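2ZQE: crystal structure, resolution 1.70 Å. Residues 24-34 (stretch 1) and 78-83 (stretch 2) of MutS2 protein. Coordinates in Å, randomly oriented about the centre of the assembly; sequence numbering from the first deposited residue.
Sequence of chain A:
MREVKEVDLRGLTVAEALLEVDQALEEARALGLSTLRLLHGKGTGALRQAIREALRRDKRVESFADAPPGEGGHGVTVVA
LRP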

ATOM      1  N   ALA A  24       8.197  -2.228  -2.097  1.00  6.39           N
ATOM      2  CA  ALA A  24       7.799  -0.871  -2.465  1.00  6.64           C
ATOM      3  C   ALA A  24       8.020   0.122  -1.319  1.00  6.19           C
ATOM      4  O   ALA A  24       8.413   1.268  -1.563  1.00  6.90           O
ATOM      5  CB  ALA A  24       6.346  -0.853  -2.933  1.00  6.73           C
ATOM      6  N   LEU A  25       7.777  -0.309  -0.077  1.00  6.26           N
ATOM      7  CA  LEU A  25       8.016   0.557   1.092  1.00  5.70           C
ATOM      8  C   LEU A  25       9.517   0.802   1.223  1.00  6.31           C
ATOM      9  O   LEU A  25       9.954   1.936   1.457  1.00  6.76           O
ATOM     10  CB  LEU A  25       7.479  -0.090   2.376  1.00  6.10           C
ATOM     11  CG  LEU A  25       5.950  -0.131   2.482  1.00  4.76           C
ATOM     12  CD1 LEU A  25       5.522  -1.099   3.589  1.00  7.61           C
ATOM     13  CD2 LEU A  25       5.388   1.263   2.731  1.00  7.32           C
ATOM     14  N   GLU A  26      10.300  -0.255   1.017  1.00  6.31           N
ATOM     15  CA  GLU A  26      11.758  -0.122   1.096  1.00  7.59           C
ATOM     16  C   GLU A  26      12.266   0.900   0.073  1.00  7.71           C
ATOM     17  O   GLU A  26      13.072   1.782   0.400  1.00  7.50           O
ATOM     18  CB  GLU A  26      12.435  -1.480   0.881  1.00  7.52           C
ATOM     19  CG  GLU A  26      13.931  -1.506   1.271  1.00 10.58           C
ATOM     20  CD  GLU A  26      14.219  -1.282   2.762  1.00 13.28           C
ATOM     21  OE1 GLU A  26      13.291  -1.253   3.607  1.00 14.34           O
ATOM     22  OE2 GLU A  26      15.426  -1.165   3.107  1.00 16.35           O
ATOM     23  N   GLU A  27      11.782   0.782  -1.161  1.00  8.02           N
ATOM     24  CA  GLU A  27      12.219   1.655  -2.240  1.00  9.15           C
ATOM     25  C   GLU A  27      11.737   3.089  -2.020  1.00  9.01           C
ATOM     26  O   GLU A  27      12.471   4.044  -2.268  1.00  9.39           O
ATOM     27  CB  GLU A  27      11.762   1.108  -3.600  1.00  8.54           C
ATOM     28  CG  GLU A  27      12.515  -0.175  -3.961  1.00 10.27           C
ATOM     29  CD  GLU A  27      12.098  -0.787  -5.286  1.00 11.27           C
ATOM     30  OE1 GLU A  27      11.412  -0.120  -6.081  1.00 16.03           O
ATOM     31  OE2 GLU A  27      12.493  -1.947  -5.539  1.00 16.08           O
ATOM     32  N   ALA A  28      10.510   3.239  -1.539  1.00  8.90           N
ATOM     33  CA  ALA A  28       9.939   4.572  -1.321  1.00  8.62           C
ATOM     34  C   ALA A  28      10.753   5.315  -0.258  1.00  9.14           C
ATOM     35  O   ALA A  28      11.090   6.485  -0.452  1.00  8.85           O
ATOM     36  CB  ALA A  28       8.468   4.480  -0.917  1.00  9.15           C
ATOM     37  N   ARG A  29      11.111   4.631   0.827  1.00  9.38           N
ATOM     38  CA  ARG A  29      11.968   5.243   1.855  1.00 10.57           C
ATOM     39  C   ARG A  29      13.406   5.487   1.364  1.00 10.49           C
ATOM     40  O   ARG A  29      14.017   6.507   1.712  1.00 10.65           O
ATOM     41  CB  ARG A  29      11.968   4.429   3.149  1.00 11.63           C
ATOM     42  CG  ARG A  29      10.684   4.671   3.966  1.00 14.89           C
ATOM     43  CD  ARG A  29      10.878   4.446   5.469  1.00 20.86           C
ATOM     44  NE  ARG A  29      11.638   5.523   6.110  1.00 24.92           N
ATOM     45  CZ  ARG A  29      12.936   5.467   6.403  1.00 26.71           C
ATOM     46  NH1 ARG A  29      13.645   4.379   6.123  1.00 27.64           N
ATOM     47  NH2 ARG A  29      13.530   6.504   6.987  1.00 27.59           N
ATOM     48  N   ALA A  30      13.921   4.570   0.550  1.00 10.35           N
ATOM     49  CA  ALA A  30      15.272   4.704  -0.030  1.00 10.19           C
ATOM     50  C   ALA A  30      15.348   5.958  -0.900  1.00 10.45           C
ATOM     51  O   ALA A  30      16.382   6.635  -0.933  1.00  9.92           O
ATOM     52  CB  ALA A  30      15.654   3.449  -0.859  1.00 10.04           C
ATOM     53  N   LEU A  31      14.246   6.253  -1.588  1.00 10.06           N
ATOM     54  CA  LEU A  31      14.161   7.385  -2.499  1.00 11.39           C
ATOM     55  C   LEU A  31      13.830   8.679  -1.751  1.00 11.12           C
ATOM     56  O   LEU A  31      13.910   9.760  -2.327  1.00 11.61           O
ATOM     57  CB  LEU A  31      13.125   7.131  -3.607  1.00 11.71           C
ATOM     58  CG  LEU A  31      13.150   8.122  -4.785  1.00 14.12           C
ATOM     59  CD1 LEU A  31      14.589   8.322  -5.298  1.00 14.50           C
ATOM     60  CD2 LEU A  31      12.213   7.725  -5.945  1.00 13.67           C
ATOM     61  N   GLY A  32      13.456   8.570  -0.477  1.00 10.97           N
ATOM     62  CA  GLY A  32      13.115   9.761   0.306  1.00 10.74           C
ATOM     63  C   GLY A  32      11.716  10.307   0.053  1.00 11.11           C
ATOM     64  O   GLY A  32      11.473  11.515   0.204  1.00 11.01           O
ATOM     65  N   LEU A  33      10.793   9.413  -0.327  1.00 10.37           N
ATOM     66  CA  LEU A  33       9.405   9.779  -0.596  1.00 10.49           C
ATOM     67  C   LEU A  33       8.608   9.870   0.685  1.00 10.54           C
ATOM     68  O   LEU A  33       8.881   9.144   1.648  1.00 10.92           O
ATOM     69  CB  LEU A  33       8.747   8.747  -1.521  1.00 10.50           C
ATOM     70  CG  LEU A  33       9.407   8.536  -2.892  1.00 10.51           C
ATOM     71  CD1 LEU A  33       8.551   7.610  -3.748  1.00 12.34           C
ATOM     72  CD2 LEU A  33       9.634   9.844  -3.594  1.00 11.27           C
ATOM     73  N   SER A  34       7.613  10.757   0.674  1.00  9.99           N
ATOM     74  CA  SER A  34       6.750  10.948   1.827  1.00  9.60           C
ATOM     75  C   SER A  34       5.492  10.095   1.747  1.00  8.76           C
ATOM     76  O   SER A  34       4.858   9.842   2.772  1.00  7.74           O
ATOM     77  CB  SER A  34       6.353  12.419   1.954  1.00 10.87           C
ATOM     78  OG  SER A  34       5.574  12.802   0.837  1.00 14.53           O
ATOM     79  N   VAL A  78      -3.394   4.543   0.676  1.00  3.76           N
ATOM     80  CA  VAL A  78      -2.434   5.634   0.613  1.00  4.27           C
ATOM     81  C   VAL A  78      -1.607   5.627   1.890  1.00  4.35           C
ATOM     82  O   VAL A  78      -2.148   5.765   2.979  1.00  5.21           O
ATOM     83  CB  VAL A  78      -3.174   6.984   0.465  1.00  3.61           C
ATOM     84  CG1 VAL A  78      -2.178   8.130   0.302  1.00  5.09           C
ATOM     85  CG2 VAL A  78      -4.113   6.923  -0.735  1.00  5.56           C
ATOM     86  N   VAL A  79      -0.297   5.465   1.722  1.00  4.27           N
ATOM     87  CA  VAL A  79       0.631   5.304   2.845  1.00  4.85           C
ATOM     88  C   VAL A  79       1.471   6.564   3.037  1.00  5.59           C
ATOM     89  O   VAL A  79       2.118   7.041   2.098  1.00  5.52           O
ATOM     90  CB  VAL A  79       1.576   4.077   2.618  1.00  4.44           C
ATOM     91  CG1 VAL A  79       2.479   3.851   3.823  1.00  6.16           C
ATOM     92  CG2 VAL A  79       0.766   2.780   2.312  1.00  5.30           C
ATOM     93  N   ALA A  80       1.444   7.096   4.256  1.00  5.57           N
ATOM     94  CA  ALA A  80       2.367   8.146   4.670  1.00  7.29           C
ATOM     95  C   ALA A  80       3.582   7.478   5.288  1.00  7.72           C
ATOM     96  O   ALA A  80       3.470   6.761   6.289  1.00  8.08           O
ATOM     97  CB  ALA A  80       1.715   9.066   5.672  1.00  6.95           C
ATOM     98  N   LEU A  81       4.747   7.747   4.721  1.00  9.11           N
ATOM     99  CA  LEU A  81       5.974   7.095   5.149  1.00 10.72           C
ATOM    100  C   LEU A  81       6.672   7.862   6.260  1.00 12.41           C
ATOM    101  O   LEU A  81       6.606   9.096   6.315  1.00 12.61           O
ATOM    102  CB  LEU A  81       6.913   6.953   3.946  1.00 10.92           C
ATOM    103  CG  LEU A  81       6.317   6.153   2.776  1.00 12.23           C
ATOM    104  CD1 LEU A  81       7.023   6.450   1.474  1.00 14.61           C
ATOM    105  CD2 LEU A  81       6.352   4.668   3.105  1.00 15.49           C
ATOM    106  N   ARG A  82       7.349   7.142   7.141  1.00 14.22           N
ATOM    107  CA  ARG A  82       8.245   7.826   8.060  1.00 17.09           C
ATOM    108  C   ARG A  82       9.437   8.385   7.270  1.00 18.14           C
ATOM    109  O   ARG A  82       9.923   7.742   6.331  1.00 18.48           O
ATOM    110  CB  ARG A  82       8.666   6.922   9.219  1.00 18.06           C
ATOM    111  CG  ARG A  82       7.678   7.026  10.376  1.00 21.60           C
ATOM    112  CD  ARG A  82       7.801   5.875  11.327  1.00 27.30           C
ATOM    113  NE  ARG A  82       8.403   6.250  12.606  1.00 30.64           N
ATOM    114  CZ  ARG A  82       9.680   6.068  12.929  1.00 32.74           C
ATOM    115  NH1 ARG A  82      10.529   5.530  12.055  1.00 35.08           N
ATOM    116  NH2 ARG A  82      10.110   6.434  14.128  1.00 32.73           N
ATOM    117  N   PRO A  83       9.869   9.612   7.604  1.00 19.71           N
ATOM    118  CA  PRO A  83      11.032  10.245   6.960  1.00 20.51           C
ATOM    119  C   PRO A  83      12.378   9.608   7.293  1.00 20.96           C
ATOM    120  O   PRO A  83      12.461   8.707   8.126  1.00 21.95           O
ATOM    121  CB  PRO A  83      10.990  11.677   7.496  1.00 20.74           C
ATOM    122  CG  PRO A  83      10.302  11.575   8.781  1.00 20.71           C
ATOM    123  CD  PRO A  83       9.251  10.504   8.601  1.00 19.87           C
TER
HETATM  124  O   HOH W   1      10.678   8.274   3.472  1.00 15.05           O
HETATM  125  O   HOH W   2       4.552  11.358   5.337  1.00 32.68           O

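Contact between residues 24-34 and 78-83 of MutS2 protein. Stretch 1 carries the last turns of a helix that begins earlier in the chain; stretch 2 is the end of a strand, 78-81, followed by Arg82 and Pro83. The helix and strand axes run at 47° to each other and approach no closer than 10.1 Å, a gap filled by side chains. The helix closes in a Schellman motif: Gly32, with positive phi (80°), leaves helical geometry, while Leu33 N bonds back to Ala28 O (2.9 Å) and Gly32 N to Arg29 O (3.1 Å). The chain beyond this turn meets the strand at Ser34 and Leu81, whose CA atoms lie 5.1 Å apart. Here Leu81 N donates a nearly straight hydrogen bond to Ser34 O (2.9 Å, 172°), and Ala80 CA makes a CA-H...O contact with the same oxygen (3.6 Å). Two waters tie the backbones further: water 1 donates to Leu33 O and Arg82 O, water 2 to Ser34 O and Leu81 O.

Among the side chains, Leu81 has the largest covered area and points toward stretch 1. Leu81 CD1 packs on Ala28 CB (3.4 Å) and lies 4.1 Å from Leu33 CB; Leu81 CD2 meets Leu25 CD2 at 3.6 Å. Ala28 CB points toward the strand, and its methyl is in close contact with the leucine. Leu25 CB starts out sideways, but the end of the side chain comes nearer, so that CD2 also touches Val79 CG1 (4.0 Å) and extends the apolar patch along the strand. The CA-to-CB bond of Arg29 is likewise sideways to stretch 2, but the end of the side chain comes nearer and reaches the residues after the strand. Its guanidinium meets the backbone oxygens of two successive residues edge-on, near its plane: Arg29 NE donates to Arg82 O (2.8 Å, 162°) and Arg29 NH2 to Pro83 O (2.7 Å, 158°), fastening the chain terminus to the helix.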